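PDB 4H0C: Phospholipase/Carboxylesterase from Dyadobacter fermentans, which is an α/β-hydrolase of the phospholipase/carboxylesterase family that probably hydrolyses carboxylic esters, perhaps including palmitoyl thioesters on proteins. Local coordinates for residues V26-R31 with C112-Y117; Q42-L47 with D199-V204; Y63-M68 with Q72-A77. All coordinates share one frame; numbering follows the deposited sequence.

Contact 1: residues V26-R31 with C112-Y117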
loop_
_atom_site.group_PDB
_atom_site.type_symbol
_atom_site.label_atom_id
_atom_site.label_comp_id
_atom_site.label_asym_id
_atom_site.label_seq_id
_atom_site.Cartn_x
_atom_site.Cartn_y
_atom_site.Cartn_z
ATOM N N VAL A 26 7.462 -0.807 -3.884
ATOM C CA VAL A 26 6.554 0.213 -4.371
ATOM C C VAL A 26 6.052 0.971 -3.145
ATOM O O VAL A 26 5.426 0.371 -2.277
ATOM C CB VAL A 26 5.360 -0.427 -5.128
ATOM C CG1 VAL A 26 4.396 0.664 -5.565
ATOM C CG2 VAL A 26 5.856 -1.262 -6.295
HETATM N N MSE A 27 6.350 2.279 -3.064
HETATM C CA MSE A 27 6.005 3.093 -1.895
HETATM C C MSE A 27 4.925 4.096 -2.287
HETATM O O MSE A 27 5.081 4.824 -3.259
HETATM C CB MSE A 27 7.250 3.801 -1.336
HETATM C CG MSE A 27 8.398 2.822 -1.088
HETATM SE SE MSE A 27 9.864 3.658 -0.204
HETATM C CE MSE A 27 9.100 3.864 1.571
ATOM N N LEU A 28 3.845 4.137 -1.513
ATOM C CA LEU A 28 2.664 4.925 -1.853
ATOM C C LEU A 28 2.401 5.950 -0.758
ATOM O O LEU A 28 2.119 5.592 0.391
ATOM C CB LEU A 28 1.442 4.011 -2.105
ATOM C CG LEU A 28 1.641 2.952 -3.224
ATOM C CD1 LEU A 28 0.460 1.999 -3.302
ATOM C CD2 LEU A 28 1.845 3.606 -4.586
ATOM N N HIS A 29 2.509 7.220 -1.139
ATOM C CA HIS A 29 2.313 8.344 -0.238
ATOM C C HIS A 29 0.865 8.547 0.144
ATOM O O HIS A 29 -0.072 8.024 -0.507
ATOM C CB HIS A 29 2.883 9.636 -0.833
ATOM C CG HIS A 29 2.122 10.170 -2.046
ATOM N ND1 HIS A 29 0.919 10.822 -1.951
ATOM C CD2 HIS A 29 2.472 10.191 -3.395
ATOM C CE1 HIS A 29 0.524 11.214 -3.194
ATOM N NE2 HIS A 29 1.466 10.808 -4.076
ATOM N N GLY A 30 0.679 9.336 1.190
ATOM C CA GLY A 30 -0.648 9.646 1.691
ATOM C C GLY A 30 -1.303 10.872 1.066
ATOM O O GLY A 30 -0.746 11.504 0.167
ATOM N N ARG A 31 -2.492 11.203 1.558
ATOM C CA ARG A 31 -3.273 12.329 1.024
ATOM C C ARG A 31 -2.534 13.648 1.245
ATOM O O ARG A 31 -2.127 13.962 2.379
ATOM C CB ARG A 31 -4.661 12.387 1.666
ATOM C CG ARG A 31 -5.631 13.332 0.964
ATOM C CD ARG A 31 -6.945 13.435 1.736
ATOM N NE ARG A 31 -7.565 12.105 1.861
ATOM C CZ ARG A 31 -8.386 11.565 0.956
ATOM N NH1 ARG A 31 -8.737 12.243 -0.136
ATOM N NH2 ARG A 31 -8.864 10.346 1.143
ATOM N N CYS A 112 -4.267 2.277 2.123
ATOM C CA CYS A 112 -5.524 1.803 1.553
ATOM C C CYS A 112 -5.330 1.393 0.095
ATOM O O CYS A 112 -5.805 0.341 -0.326
ATOM C CB CYS A 112 -6.591 2.893 1.638
ATOM S SG CYS A 112 -6.954 3.345 3.336
ATOM N N LEU A 113 -4.651 2.240 -0.672
ATOM C CA LEU A 113 -4.359 1.932 -2.067
ATOM C C LEU A 113 -3.484 0.671 -2.189
ATOM O O LEU A 113 -3.703 -0.169 -3.086
ATOM C CB LEU A 113 -3.695 3.118 -2.749
ATOM C CG LEU A 113 -3.407 2.920 -4.246
ATOM C CD1 LEU A 113 -4.656 2.593 -5.075
ATOM C CD2 LEU A 113 -2.703 4.166 -4.790
ATOM N N THR A 114 -2.510 0.539 -1.284
ATOM C CA THR A 114 -1.642 -0.630 -1.247
ATOM C C THR A 114 -2.482 -1.899 -1.076
ATOM O O THR A 114 -2.293 -2.872 -1.809
ATOM C CB THR A 114 -0.611 -0.549 -0.097
ATOM O OG1 THR A 114 0.350 0.474 -0.373
ATOM C CG2 THR A 114 0.089 -1.906 0.106
ATOM N N LEU A 115 -3.372 -1.896 -0.080
ATOM C CA LEU A 115 -4.194 -3.078 0.225
ATOM C C LEU A 115 -5.152 -3.360 -0.929
ATOM O O LEU A 115 -5.321 -4.508 -1.327
ATOM C CB LEU A 115 -4.982 -2.872 1.507
ATOM C CG LEU A 115 -4.098 -2.910 2.761
ATOM C CD1 LEU A 115 -4.960 -2.504 3.937
ATOM C CD2 LEU A 115 -3.484 -4.305 2.999
ATOM N N GLU A 116 -5.754 -2.308 -1.486
ATOM C CA GLU A 116 -6.740 -2.482 -2.548
ATOM C C GLU A 116 -6.072 -3.041 -3.796
ATOM O O GLU A 116 -6.587 -3.975 -4.419
ATOM C CB GLU A 116 -7.462 -1.161 -2.852
ATOM C CG GLU A 116 -8.677 -1.278 -3.781
ATOM C CD GLU A 116 -9.815 -2.146 -3.243
ATOM O OE1 GLU A 116 -9.946 -2.306 -1.995
ATOM O OE2 GLU A 116 -10.606 -2.644 -4.091
ATOM N N TYR A 117 -4.895 -2.518 -4.138
ATOM C CA TYR A 117 -4.197 -3.028 -5.309
ATOM C C TYR A 117 -3.755 -4.480 -5.149
ATOM O O TYR A 117 -3.977 -5.319 -6.032
ATOM C CB TYR A 117 -2.973 -2.167 -5.700
ATOM C CG TYR A 117 -2.217 -2.829 -6.827
ATOM C CD1 TYR A 117 -2.639 -2.662 -8.143
ATOM C CD2 TYR A 117 -1.150 -3.713 -6.580
ATOM C CE1 TYR A 117 -1.986 -3.306 -9.191
ATOM C CE2 TYR A 117 -0.494 -4.354 -7.624
ATOM C CZ TYR A 117 -0.923 -4.159 -8.920
ATOM O OH TYR A 117 -0.299 -4.791 -9.967
#
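Leu28, at the end of strand 23-28, packs against Leu113 and Thr114 on helix 109-120. The pairing belongs to the α/β-hydrolase fold: a strand well inside the sheet rests on the helix that follows the putative nucleophile elbow around Ser108. Nearly everything is carried by one methyl group. Leu28 CD1 lies 3.3 Å from Thr114 OG1 and 3.9 Å from Thr114 N, and on its other flank it stands 4.1 Å from both CG and CD2 of Leu113. Because CG lies beside the backbone N of Leu28 and anti to its carbonyl carbon (chi1 -58°), CD1 is brought over Thr114, near its backbone N and OG1, with Leu113 next to it, and the Leu28 and Thr114 side chains cross obliquely. The hydroxyl of Thr114 is nevertheless satisfied, since it bonds to the carbonyl oxygen of Gly110 one helical turn back, so Leu28 meets an oxygen already engaged within the helix. Pro55 also touches Leu28, while Leu82 and Trp62 touch Leu113 and Ile128 touches Thr114, which makes this a thoroughly buried patch close to the centre of the molecule. Beyond Leu28 the chain parts from the helix, and the character changes. Gly30 and Arg31 make no contact with 112-117; Arg31 is exposed, and its NE bonds to a citrate that probably came from the crystallisation liquor. His29 is buried but turned elsewhere, its ring stacked with Trp62 and its NE2 taking a hydrogen bond from the backbone N of Ala57. The opposite nitrogen of that ring, His29 ND1, donates to Gly30 O at 2.8 Å in an almost straight bond (166°), with the acceptor lying in the plane of the imidazole.

Contact 2: residues Q42-L47 with D199-V204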
loop_
_atom_site.group_PDB
_atom_site.type_symbol
_atom_site.label_atom_id
_atom_site.label_comp_id
_atom_site.label_asym_id
_atom_site.label_seq_id
_atom_site.Cartn_x
_atom_site.Cartn_y
_atom_site.Cartn_z
ATOM N N GLN A 42 12.978 5.416 3.730
ATOM C CA GLN A 42 14.123 4.511 3.584
ATOM C C GLN A 42 15.215 4.812 4.622
ATOM O O GLN A 42 16.109 4.002 4.835
ATOM C CB GLN A 42 14.700 4.584 2.176
ATOM C CG GLN A 42 15.497 5.849 1.890
ATOM C CD GLN A 42 16.032 5.821 0.476
ATOM O OE1 GLN A 42 16.745 4.905 0.102
ATOM N NE2 GLN A 42 15.689 6.820 -0.312
ATOM N N LYS A 43 15.121 5.967 5.268
ATOM C CA LYS A 43 16.060 6.339 6.328
ATOM C C LYS A 43 15.849 5.524 7.606
ATOM O O LYS A 43 16.755 5.439 8.432
ATOM C CB LYS A 43 15.991 7.833 6.626
ATOM C CG LYS A 43 16.571 8.702 5.518
ATOM C CD LYS A 43 16.330 10.165 5.833
ATOM C CE LYS A 43 16.572 11.045 4.620
ATOM N NZ LYS A 43 16.015 12.403 4.856
ATOM N N VAL A 44 14.660 4.930 7.764
ATOM C CA VAL A 44 14.289 4.182 8.985
ATOM C C VAL A 44 13.791 2.750 8.718
ATOM O O VAL A 44 13.904 1.888 9.592
ATOM C CB VAL A 44 13.293 4.951 9.908
ATOM C CG1 VAL A 44 13.938 6.221 10.447
ATOM C CG2 VAL A 44 11.965 5.260 9.209
ATOM N N LEU A 45 13.242 2.502 7.526
ATOM C CA LEU A 45 12.879 1.153 7.102
ATOM C C LEU A 45 14.059 0.454 6.434
ATOM O O LEU A 45 14.850 1.097 5.721
ATOM C CB LEU A 45 11.719 1.218 6.107
ATOM C CG LEU A 45 10.370 1.648 6.674
ATOM C CD1 LEU A 45 9.369 1.882 5.548
ATOM C CD2 LEU A 45 9.833 0.609 7.655
ATOM N N LYS A 46 14.173 -0.859 6.667
ATOM C CA LYS A 46 15.243 -1.680 6.078
ATOM C C LYS A 46 14.934 -1.951 4.602
ATOM O O LYS A 46 14.395 -3.011 4.260
ATOM C CB LYS A 46 15.373 -2.996 6.879
ATOM C CG LYS A 46 16.522 -3.904 6.468
ATOM C CD LYS A 46 16.787 -5.015 7.490
ATOM C CE LYS A 46 17.119 -6.350 6.829
ATOM N NZ LYS A 46 17.855 -6.293 5.535
ATOM N N LEU A 47 15.276 -0.992 3.734
ATOM C CA LEU A 47 14.992 -1.100 2.291
ATOM C C LEU A 47 16.272 -1.023 1.465
ATOM O O LEU A 47 16.236 -0.751 0.269
ATOM C CB LEU A 47 14.041 0.016 1.861
ATOM C CG LEU A 47 12.690 -0.005 2.586
ATOM C CD1 LEU A 47 11.934 1.262 2.248
ATOM C CD2 LEU A 47 11.884 -1.248 2.215
ATOM N N ASP A 199 7.447 2.006 16.965
ATOM C CA ASP A 199 7.208 0.578 17.209
ATOM C C ASP A 199 6.853 -0.150 15.904
ATOM O O ASP A 199 7.307 -1.283 15.659
ATOM C CB ASP A 199 6.101 0.388 18.244
ATOM C CG ASP A 199 6.582 0.591 19.703
ATOM O OD1 ASP A 199 5.720 0.442 20.587
ATOM O OD2 ASP A 199 7.772 0.903 19.990
ATOM N N GLU A 200 6.046 0.500 15.073
ATOM C CA GLU A 200 5.642 -0.055 13.780
ATOM C C GLU A 200 6.854 -0.220 12.888
ATOM O O GLU A 200 6.996 -1.243 12.224
ATOM C CB GLU A 200 4.625 0.851 13.084
ATOM C CG GLU A 200 3.239 0.779 13.679
ATOM C CD GLU A 200 2.374 1.935 13.231
ATOM O OE1 GLU A 200 2.417 2.980 13.910
ATOM O OE2 GLU A 200 1.657 1.788 12.205
ATOM N N ILE A 201 7.738 0.774 12.908
ATOM C CA ILE A 201 8.956 0.729 12.095
ATOM C C ILE A 201 9.837 -0.459 12.490
ATOM O O ILE A 201 10.266 -1.219 11.608
ATOM C CB ILE A 201 9.762 2.049 12.178
ATOM C CG1 ILE A 201 8.969 3.200 11.541
ATOM C CG2 ILE A 201 11.138 1.904 11.508
ATOM C CD1 ILE A 201 8.698 3.032 10.056
ATOM N N GLN A 202 10.095 -0.615 13.795
ATOM C CA GLN A 202 10.935 -1.714 14.294
ATOM C C GLN A 202 10.292 -3.052 13.977
ATOM O O GLN A 202 10.981 -4.011 13.601
ATOM C CB GLN A 202 11.102 -1.681 15.812
ATOM C CG GLN A 202 11.737 -0.455 16.433
ATOM C CD GLN A 202 11.940 -0.640 17.935
ATOM O OE1 GLN A 202 11.320 0.052 18.753
ATOM N NE2 GLN A 202 12.798 -1.600 18.306
ATOM N N LEU A 203 8.978 -3.129 14.196
ATOM C CA LEU A 203 8.271 -4.380 13.995
ATOM C C LEU A 203 8.332 -4.801 12.539
ATOM O O LEU A 203 8.583 -5.975 12.242
ATOM C CB LEU A 203 6.831 -4.301 14.494
ATOM C CG LEU A 203 6.069 -5.626 14.487
ATOM C CD1 LEU A 203 6.859 -6.760 15.143
ATOM C CD2 LEU A 203 4.726 -5.391 15.167
ATOM N N VAL A 204 8.134 -3.843 11.636
ATOM C CA VAL A 204 8.208 -4.146 10.207
ATOM C C VAL A 204 9.636 -4.587 9.843
ATOM O O VAL A 204 9.835 -5.532 9.064
ATOM C CB VAL A 204 7.710 -2.964 9.350
ATOM C CG1 VAL A 204 8.132 -3.134 7.905
ATOM C CG2 VAL A 204 6.185 -2.885 9.443
#
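Val44 and Leu45 lean on Ile201 and Val204 of helix 198-206, a purely apolar meeting of side chains with a few polar ties close by. Taking 42-47 in order, Gln42 takes no part against the helix; its NE2 bonds to Ser14 OG. The first residue to touch the helix is Val44, which is solvent-exposed; its CG2 lies 4.0 Å from Ile201 CD1, the two side chains crossing at about a right angle. Its carbonyl is pressed closer still, with Val44 O 3.4 Å from Ile201 CG2, and the same oxygen accepts a hydrogen bond from Asn205 ND2. Leu45 goes deeper. Its CD2 touches Ile201 CD1 at 3.6 Å, again with crossed side chains, and reaches Val204 CG1 at 4.1 Å, so a single methyl bridges two successive turns of the helix. Ile201 answers both residues with a folded chain: CG1 lies anti to the carbonyl carbon, and a chi2 of -63° turns CD1 aside instead of extending it. An alanine here would remove CD1 and CG2 together and is likely to open a gap beneath Leu45 CD2, leaving that methyl with only Val204 to rest on across this contact. Lys46 sits at the centre of an inverse gamma turn, closed by a weak bond from Leu47 N to Leu45 O, and its own N donates to Asn205 OD1. The amide of Asn205 thus clamps the loop backbone at two points. Helix 198-206 in turn lies on the sheet: Ile201 and Val204 both touch Phe131 of strand 127-131, Val204 also meets Phe155 of strand 153-160, and Leu203 reaches Val187 of strand 183-190. The loop therefore covers one flank of this C-terminal helix on its way to strand 50-55.

Contact 3: residues Y63-M68 with Q72-A77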
loop_
_atom_site.group_PDB
_atom_site.type_symbol
_atom_site.label_atom_id
_atom_site.label_comp_id
_atom_site.label_asym_id
_atom_site.label_seq_id
_atom_site.Cartn_x
_atom_site.Cartn_y
_atom_site.Cartn_z
ATOM N N TYR A 63 -7.396 9.615 -4.458
ATOM C CA TYR A 63 -8.840 9.681 -4.738
ATOM C C TYR A 63 -9.410 10.749 -3.794
ATOM O O TYR A 63 -8.848 10.974 -2.706
ATOM C CB TYR A 63 -9.506 8.278 -4.538
ATOM C CG TYR A 63 -9.058 7.563 -3.280
ATOM C CD1 TYR A 63 -9.618 7.892 -2.031
ATOM C CD2 TYR A 63 -8.038 6.605 -3.310
ATOM C CE1 TYR A 63 -9.182 7.270 -0.863
ATOM C CE2 TYR A 63 -7.633 5.961 -2.163
ATOM C CZ TYR A 63 -8.183 6.318 -0.941
ATOM O OH TYR A 63 -7.752 5.719 0.202
ATOM N N PRO A 64 -10.512 11.417 -4.195
ATOM C CA PRO A 64 -10.911 12.681 -3.532
ATOM C C PRO A 64 -11.516 12.626 -2.125
ATOM O O PRO A 64 -11.416 13.605 -1.386
ATOM C CB PRO A 64 -11.942 13.274 -4.499
ATOM C CG PRO A 64 -12.478 12.078 -5.243
ATOM C CD PRO A 64 -11.277 11.184 -5.433
ATOM N N TYR A 65 -12.144 11.507 -1.779
ATOM C CA TYR A 65 -12.935 11.387 -0.561
ATOM C C TYR A 65 -12.406 10.305 0.356
ATOM O O TYR A 65 -11.440 9.609 -0.000
ATOM C CB TYR A 65 -14.392 11.114 -0.957
ATOM C CG TYR A 65 -14.945 12.194 -1.864
ATOM C CD1 TYR A 65 -14.941 13.541 -1.455
ATOM C CD2 TYR A 65 -15.466 11.889 -3.117
ATOM C CE1 TYR A 65 -15.449 14.543 -2.268
ATOM C CE2 TYR A 65 -15.985 12.890 -3.930
ATOM C CZ TYR A 65 -15.963 14.206 -3.503
ATOM O OH TYR A 65 -16.466 15.186 -4.321
ATOM N N SER A 66 -13.030 10.155 1.535
ATOM C CA SER A 66 -12.706 9.037 2.433
ATOM C C SER A 66 -12.642 7.733 1.652
ATOM O O SER A 66 -13.458 7.504 0.745
ATOM C CB SER A 66 -13.772 8.892 3.513
ATOM O OG SER A 66 -13.603 7.681 4.230
ATOM N N PHE A 67 -11.699 6.870 2.027
ATOM C CA PHE A 67 -11.631 5.524 1.462
ATOM C C PHE A 67 -12.925 4.742 1.668
ATOM O O PHE A 67 -13.205 3.809 0.917
ATOM C CB PHE A 67 -10.395 4.751 1.971
ATOM C CG PHE A 67 -10.579 4.040 3.295
ATOM C CD1 PHE A 67 -10.462 2.651 3.368
ATOM C CD2 PHE A 67 -10.797 4.756 4.479
ATOM C CE1 PHE A 67 -10.599 1.989 4.584
ATOM C CE2 PHE A 67 -10.924 4.102 5.698
ATOM C CZ PHE A 67 -10.846 2.715 5.746
HETATM N N MSE A 68 -13.714 5.144 2.667
HETATM C CA MSE A 68 -15.006 4.513 2.907
HETATM C C MSE A 68 -16.247 5.242 2.361
HETATM O O MSE A 68 -17.377 4.878 2.689
HETATM C CB MSE A 68 -15.145 4.159 4.373
HETATM C CG MSE A 68 -14.280 2.910 4.636
HETATM SE SE MSE A 68 -14.454 2.324 6.390
HETATM C CE MSE A 68 -14.298 4.056 7.197
ATOM N N GLN A 72 -18.146 4.589 -5.977
ATOM C CA GLN A 72 -18.361 5.335 -7.225
ATOM C C GLN A 72 -18.004 6.826 -7.100
ATOM O O GLN A 72 -17.642 7.459 -8.099
ATOM C CB GLN A 72 -19.763 5.105 -7.810
ATOM C CG GLN A 72 -19.953 3.701 -8.398
ATOM C CD GLN A 72 -18.835 3.274 -9.370
ATOM O OE1 GLN A 72 -18.484 4.009 -10.308
ATOM N NE2 GLN A 72 -18.276 2.076 -9.152
ATOM N N GLN A 73 -18.081 7.377 -5.885
ATOM C CA GLN A 73 -17.737 8.793 -5.656
ATOM C C GLN A 73 -16.239 9.029 -5.732
ATOM O O GLN A 73 -15.800 10.166 -5.904
ATOM C CB GLN A 73 -18.326 9.313 -4.334
ATOM C CG GLN A 73 -19.846 9.411 -4.383
ATOM C CD GLN A 73 -20.461 9.657 -3.027
ATOM O OE1 GLN A 73 -19.758 9.870 -2.041
ATOM N NE2 GLN A 73 -21.799 9.625 -2.969
ATOM N N ASN A 74 -15.468 7.945 -5.638
ATOM C CA ASN A 74 -13.999 7.979 -5.745
ATOM C C ASN A 74 -13.493 7.542 -7.093
ATOM O O ASN A 74 -12.279 7.405 -7.291
ATOM C CB ASN A 74 -13.336 7.143 -4.641
ATOM C CG ASN A 74 -13.147 7.947 -3.356
ATOM O OD1 ASN A 74 -12.769 9.128 -3.410
ATOM N ND2 ASN A 74 -13.381 7.317 -2.201
ATOM N N GLN A 75 -14.432 7.327 -8.014
ATOM C CA GLN A 75 -14.125 6.885 -9.377
ATOM C C GLN A 75 -14.367 8.039 -10.339
ATOM O O GLN A 75 -15.307 8.817 -10.131
ATOM C CB GLN A 75 -15.004 5.689 -9.746
ATOM C CG GLN A 75 -14.656 4.413 -8.991
ATOM C CD GLN A 75 -13.300 3.832 -9.375
ATOM O OE1 GLN A 75 -12.485 4.482 -10.045
ATOM N NE2 GLN A 75 -13.050 2.601 -8.945
ATOM N N PRO A 76 -13.570 8.141 -11.419
ATOM C CA PRO A 76 -12.548 7.213 -11.944
ATOM C C PRO A 76 -11.129 7.363 -11.380
ATOM O O PRO A 76 -10.258 6.606 -11.777
ATOM C CB PRO A 76 -12.554 7.531 -13.444
ATOM C CG PRO A 76 -12.828 9.000 -13.451
ATOM C CD PRO A 76 -13.900 9.174 -12.416
ATOM N N ALA A 77 -10.910 8.292 -10.447
ATOM C CA ALA A 77 -9.574 8.524 -9.872
ATOM C C ALA A 77 -8.979 7.261 -9.257
ATOM O O ALA A 77 -7.782 6.966 -9.468
ATOM C CB ALA A 77 -9.620 9.639 -8.838
HETATM O O HOH W 1 -14.447 4.552 -1.512
#
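The amide of Asn74 is set among Tyr63, Pro64 and Tyr65, its plane 63° from the ring of Tyr63 and 36° from that of Tyr65. Asn74 OD1 takes the backbone N-H of Tyr65 on a lone pair, in the carbonyl plane, at 3.0 Å. The other end of the amide, ND2, donates within its own plane to Ser66 O, also at 3.0 Å, but approaches that carbonyl from above its plane. With both ends gripped, the amide can hardly flip. Tyr63 CG stands between its backbone N and carbonyl carbon (chi1 44°), bringing CD1 to 3.8 Å from Asn74 CG. This is the loop leading from strand 50-55 into helix 77-94 of the α/β-hydrolase fold; within it Ser66 OG accepts from Met68 N, an ST turn. Tyr63 OH and Phe67 N both bond to a citrate, consistent with a pocket near the putative Ser-His-Asp triad. Pro64 slides past Asn74 in the opposite direction, its CG and CD close to OD1, while CD meets Ala77 CB at 4.1 Å. Tyr65 turns its ring edge to Gln73 O, 3.3 Å from CD2. A water links Asn74 ND2 to Phe67 O.

In the fold
From the N terminus, the chain runs up strand 23-28, the first half of contact 1, then through the loop 42-47 of contact 2 and strand 50-55 to the 63-77 region. There contact 3 closes a small loop just before helix 77-94, lying within both larger loops. Helix 109-120 completes contact 1, and only near the C terminus does 199-204 complete contact 2, so these two cross. Contact 1 ties the sheet to helix 109-120, contact 2 a peripheral loop to the C-terminal helix, and contact 3 the two limbs of the loop that enters helix 77-94. Arg31 NH2 probably bonds to Tyr65 O, joining contacts 1 and 3; contacts 2 and 3 have centres about 29 Å apart.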